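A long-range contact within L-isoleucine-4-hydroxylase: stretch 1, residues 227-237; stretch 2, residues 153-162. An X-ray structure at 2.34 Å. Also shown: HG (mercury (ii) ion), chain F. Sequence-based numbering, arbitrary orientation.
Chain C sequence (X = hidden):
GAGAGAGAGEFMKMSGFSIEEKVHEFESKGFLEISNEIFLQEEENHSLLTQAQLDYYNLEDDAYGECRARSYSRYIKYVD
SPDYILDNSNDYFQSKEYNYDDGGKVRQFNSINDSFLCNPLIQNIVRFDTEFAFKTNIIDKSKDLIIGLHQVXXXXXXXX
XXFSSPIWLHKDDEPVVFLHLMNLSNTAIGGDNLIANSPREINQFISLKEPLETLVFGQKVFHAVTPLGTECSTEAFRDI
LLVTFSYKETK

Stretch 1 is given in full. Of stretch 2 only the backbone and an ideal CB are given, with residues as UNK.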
# COMPACT_ATOMS: atom_id res chain seq x y z
N PRO C 227 -14.42 9.27 -2.97
CA PRO C 227 -13.61 10.21 -3.75
C PRO C 227 -12.19 9.70 -3.96
O PRO C 227 -11.67 8.89 -3.19
CB PRO C 227 -13.62 11.49 -2.89
CG PRO C 227 -14.87 11.38 -2.09
CD PRO C 227 -15.02 9.92 -1.79
N LEU C 228 -11.56 10.20 -5.02
CA LEU C 228 -10.19 9.84 -5.36
C LEU C 228 -9.25 10.96 -4.94
O LEU C 228 -9.49 12.13 -5.26
CB LEU C 228 -10.06 9.58 -6.86
CG LEU C 228 -8.75 8.92 -7.30
CD1 LEU C 228 -8.72 7.46 -6.87
CD2 LEU C 228 -8.56 9.04 -8.81
N GLY C 229 -8.19 10.61 -4.21
CA GLY C 229 -7.24 11.58 -3.73
C GLY C 229 -5.81 11.14 -3.98
O GLY C 229 -5.55 10.03 -4.46
N THR C 230 -4.89 12.03 -3.63
CA THR C 230 -3.47 11.75 -3.60
C THR C 230 -2.83 12.72 -2.62
O THR C 230 -3.21 13.90 -2.57
CB THR C 230 -2.83 11.86 -4.99
OG1 THR C 230 -1.44 11.48 -4.93
CG2 THR C 230 -2.94 13.29 -5.52
N GLU C 231 -1.89 12.22 -1.82
CA GLU C 231 -1.00 13.07 -1.04
C GLU C 231 0.33 13.29 -1.73
O GLU C 231 1.31 13.66 -1.08
CB GLU C 231 -0.81 12.47 0.35
CG GLU C 231 -2.05 12.57 1.24
CD GLU C 231 -1.93 11.74 2.49
OE1 GLU C 231 -1.05 10.87 2.52
OE2 GLU C 231 -2.72 11.96 3.45
N CYS C 232 0.39 13.11 -3.04
CA CYS C 232 1.62 13.23 -3.80
C CYS C 232 1.54 14.43 -4.74
O CYS C 232 0.47 14.96 -5.02
CB CYS C 232 1.90 11.96 -4.61
SG CYS C 232 2.13 10.46 -3.61
N SER C 233 2.71 14.86 -5.22
CA SER C 233 2.79 16.07 -6.03
C SER C 233 2.42 15.84 -7.49
O SER C 233 2.33 16.82 -8.24
CB SER C 233 4.19 16.67 -5.95
OG SER C 233 4.72 16.54 -4.64
N THR C 234 2.20 14.60 -7.91
CA THR C 234 1.83 14.30 -9.29
C THR C 234 0.35 13.93 -9.38
O THR C 234 -0.33 13.70 -8.37
CB THR C 234 2.70 13.18 -9.86
OG1 THR C 234 2.42 11.95 -9.20
CG2 THR C 234 4.18 13.52 -9.70
N GLU C 235 -0.13 13.85 -10.61
CA GLU C 235 -1.52 13.53 -10.89
C GLU C 235 -1.78 12.04 -10.72
O GLU C 235 -1.01 11.21 -11.21
CB GLU C 235 -1.88 13.96 -12.31
CG GLU C 235 -1.71 15.44 -12.58
CD GLU C 235 -1.54 15.74 -14.06
OE1 GLU C 235 -1.06 14.85 -14.79
OE2 GLU C 235 -1.88 16.86 -14.48
N ALA C 236 -2.86 11.71 -10.02
CA ALA C 236 -3.28 10.33 -9.82
C ALA C 236 -4.49 10.04 -10.70
O ALA C 236 -5.34 10.91 -10.93
CB ALA C 236 -3.61 10.05 -8.35
N PHE C 237 -4.56 8.80 -11.19
CA PHE C 237 -5.58 8.41 -12.15
C PHE C 237 -6.34 7.19 -11.64
O PHE C 237 -5.80 6.35 -10.92
CB PHE C 237 -4.97 8.08 -13.52
CG PHE C 237 -4.33 9.26 -14.19
CD1 PHE C 237 -4.98 10.48 -14.23
CD2 PHE C 237 -3.08 9.15 -14.77
CE1 PHE C 237 -4.39 11.58 -14.84
CE2 PHE C 237 -2.48 10.24 -15.39
CZ PHE C 237 -3.14 11.46 -15.42
N UNK C 153 -11.68 8.37 -17.07
CA UNK C 153 -10.44 8.53 -16.31
C UNK C 153 -10.69 9.58 -15.24
O UNK C 153 -10.90 10.76 -15.55
CB UNK C 153 -9.27 8.93 -17.21
N UNK C 154 -10.67 9.17 -13.98
CA UNK C 154 -10.75 10.13 -12.88
C UNK C 154 -9.35 10.67 -12.61
O UNK C 154 -8.38 9.92 -12.57
CB UNK C 154 -11.34 9.49 -11.62
N UNK C 155 -9.26 11.98 -12.42
CA UNK C 155 -7.98 12.63 -12.21
C UNK C 155 -8.02 13.37 -10.88
O UNK C 155 -8.90 14.20 -10.65
CB UNK C 155 -7.65 13.58 -13.36
N UNK C 156 -7.06 13.06 -10.01
CA UNK C 156 -6.99 13.65 -8.69
C UNK C 156 -5.62 14.27 -8.49
O UNK C 156 -4.61 13.76 -8.98
CB UNK C 156 -7.28 12.61 -7.61
N UNK C 157 -5.60 15.38 -7.78
CA UNK C 157 -4.38 16.09 -7.45
C UNK C 157 -4.47 16.49 -5.98
O UNK C 157 -5.54 16.42 -5.37
CB UNK C 157 -4.18 17.31 -8.35
N UNK C 158 -3.33 16.87 -5.41
CA UNK C 158 -3.31 17.21 -3.99
C UNK C 158 -4.24 18.39 -3.68
O UNK C 158 -4.81 18.45 -2.58
CB UNK C 158 -1.88 17.54 -3.55
N UNK C 159 -4.41 19.32 -4.62
CA UNK C 159 -5.26 20.48 -4.35
C UNK C 159 -6.70 20.28 -4.80
O UNK C 159 -7.58 21.02 -4.35
CB UNK C 159 -4.68 21.72 -5.04
N UNK C 160 -6.96 19.30 -5.66
CA UNK C 160 -8.31 19.03 -6.15
C UNK C 160 -8.52 17.53 -6.18
O UNK C 160 -8.15 16.85 -7.14
CB UNK C 160 -8.54 19.64 -7.53
N UNK C 161 -9.15 16.98 -5.15
CA UNK C 161 -9.58 15.58 -5.20
C UNK C 161 -10.63 15.43 -6.29
O UNK C 161 -11.21 16.41 -6.77
CB UNK C 161 -10.13 15.12 -3.85
N UNK C 162 -10.90 14.20 -6.68
CA UNK C 162 -11.85 13.94 -7.75
C UNK C 162 -13.12 13.39 -7.13
O UNK C 162 -13.07 12.43 -6.36
CB UNK C 162 -11.28 12.97 -8.79
HG HG F . 3.19 10.85 -1.38

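Position 153 is extended, and its CB points sideways, 5.5 Å from CD1 of Phe237. One face of that aromatic ring is within reach of a long side chain, so a flat or cationic group would suit, as would a long aliphatic one. The guanidinium of the deposited Arg153 lies flat on Phe237, with planes at 22° and CZ of Arg153 3.8 Å from the centroid of the Phe237 ring, a cation-pi stack.

At 154 the CB again points sideways, 4.0 Å from CD2 of Leu228, so an apolar beginning is favoured while the rest of the side chain is little constrained. Tyr154 fits: its CB packs on Leu228 and its ring leads away.

Position 155 is the non-hydrogen-bonded partner of Phe237, and both side chains leave on the same face of the sheet. With CE1 of Phe237 4.1 Å from the ideal CB, aliphatic, aromatic or long polar residues are all plausible. Lys155 rests its CG 3.7 Å from CE1 of Phe237, near the ring plane, and sends its amine away.

Position 156 allows much less. Its backbone N and O pair with Ala236 O and N, both at 2.9 Å, and the ideal CB is already 3.3 Å from O of Leu228. A small residue is expected, and Ala156 supplies it.

At 157 the CB points away, leaving the choice broad. The residue is Thr157, whose carbonyl O accepts from a water 3.0 Å away; that water accepts in turn from N of Thr230 at 3.1 Å.

Position 158 runs alongside the carbonyls of Thr230 and Cys232, 4.0 and 3.8 Å from its ideal CB, a setting suited to a long or positively charged chain. Lys158 follows this path, with CG 3.6 Å from O of Thr230 and NZ 4.0 Å from OG of Ser233.

Positions 159 and 160 point away and meet nothing of stretch 1, so polar residues are natural; they are Glu159 and Arg160.

At 161, phi of -64° permits proline, and the ideal CB is 3.4 Å from O of Leu228, favouring a compact residue. Pro161 sets its CA 3.5 Å from O of Leu228.

Position 162 forms a single antiparallel bridge: its N donates to O of Leu228 at 2.9 Å, and its O accepts from N of Leu228 at 3.0 Å. Several modest side chains would suit its sideways CB; Ser162 directs its hydroxyl to a partner elsewhere in the structure.

Stretch 2, residues 153-162: RYKATKERPS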
# COMPACT_ATOMS: atom_id res chain seq x y z
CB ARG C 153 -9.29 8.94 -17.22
CG ARG C 153 -8.03 9.36 -16.51
CD ARG C 153 -6.91 9.36 -17.53
NE ARG C 153 -6.13 8.13 -17.51
CZ ARG C 153 -4.80 8.08 -17.62
NH1 ARG C 153 -4.11 9.19 -17.80
NH2 ARG C 153 -4.17 6.91 -17.58
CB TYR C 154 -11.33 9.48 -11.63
CG TYR C 154 -12.75 9.02 -11.81
CD1 TYR C 154 -13.03 7.75 -12.30
CD2 TYR C 154 -13.82 9.86 -11.52
CE1 TYR C 154 -14.33 7.32 -12.48
CE2 TYR C 154 -15.13 9.44 -11.70
CZ TYR C 154 -15.37 8.17 -12.18
OH TYR C 154 -16.67 7.76 -12.36
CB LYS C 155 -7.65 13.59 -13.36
CG LYS C 155 -7.80 12.95 -14.73
CD LYS C 155 -7.54 13.93 -15.86
CE LYS C 155 -8.82 14.61 -16.31
NZ LYS C 155 -8.59 15.51 -17.47
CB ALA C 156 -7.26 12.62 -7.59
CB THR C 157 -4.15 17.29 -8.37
OG1 THR C 157 -2.76 17.64 -8.37
CG2 THR C 157 -4.95 18.49 -7.92
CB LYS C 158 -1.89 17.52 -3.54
CG LYS C 158 -1.60 17.08 -2.11
CD LYS C 158 -0.38 17.79 -1.56
CE LYS C 158 0.74 17.79 -2.60
NZ LYS C 158 2.08 18.01 -1.99
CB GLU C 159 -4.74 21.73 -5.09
CG GLU C 159 -3.34 22.27 -4.80
CD GLU C 159 -2.23 21.25 -4.91
OE1 GLU C 159 -2.17 20.55 -5.95
OE2 GLU C 159 -1.40 21.18 -3.98
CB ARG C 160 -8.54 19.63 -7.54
CG ARG C 160 -8.12 21.09 -7.71
CD ARG C 160 -8.56 21.66 -9.06
NE ARG C 160 -9.04 23.03 -8.94
CZ ARG C 160 -8.92 23.95 -9.90
NH1 ARG C 160 -8.34 23.65 -11.05
NH2 ARG C 160 -9.39 25.18 -9.71
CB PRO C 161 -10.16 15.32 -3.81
CG PRO C 161 -9.62 16.43 -2.94
CD PRO C 161 -9.50 17.61 -3.86
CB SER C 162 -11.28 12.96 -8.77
OG SER C 162 -12.23 12.62 -9.75
O HOH W 1 -6.42 14.65 -3.14
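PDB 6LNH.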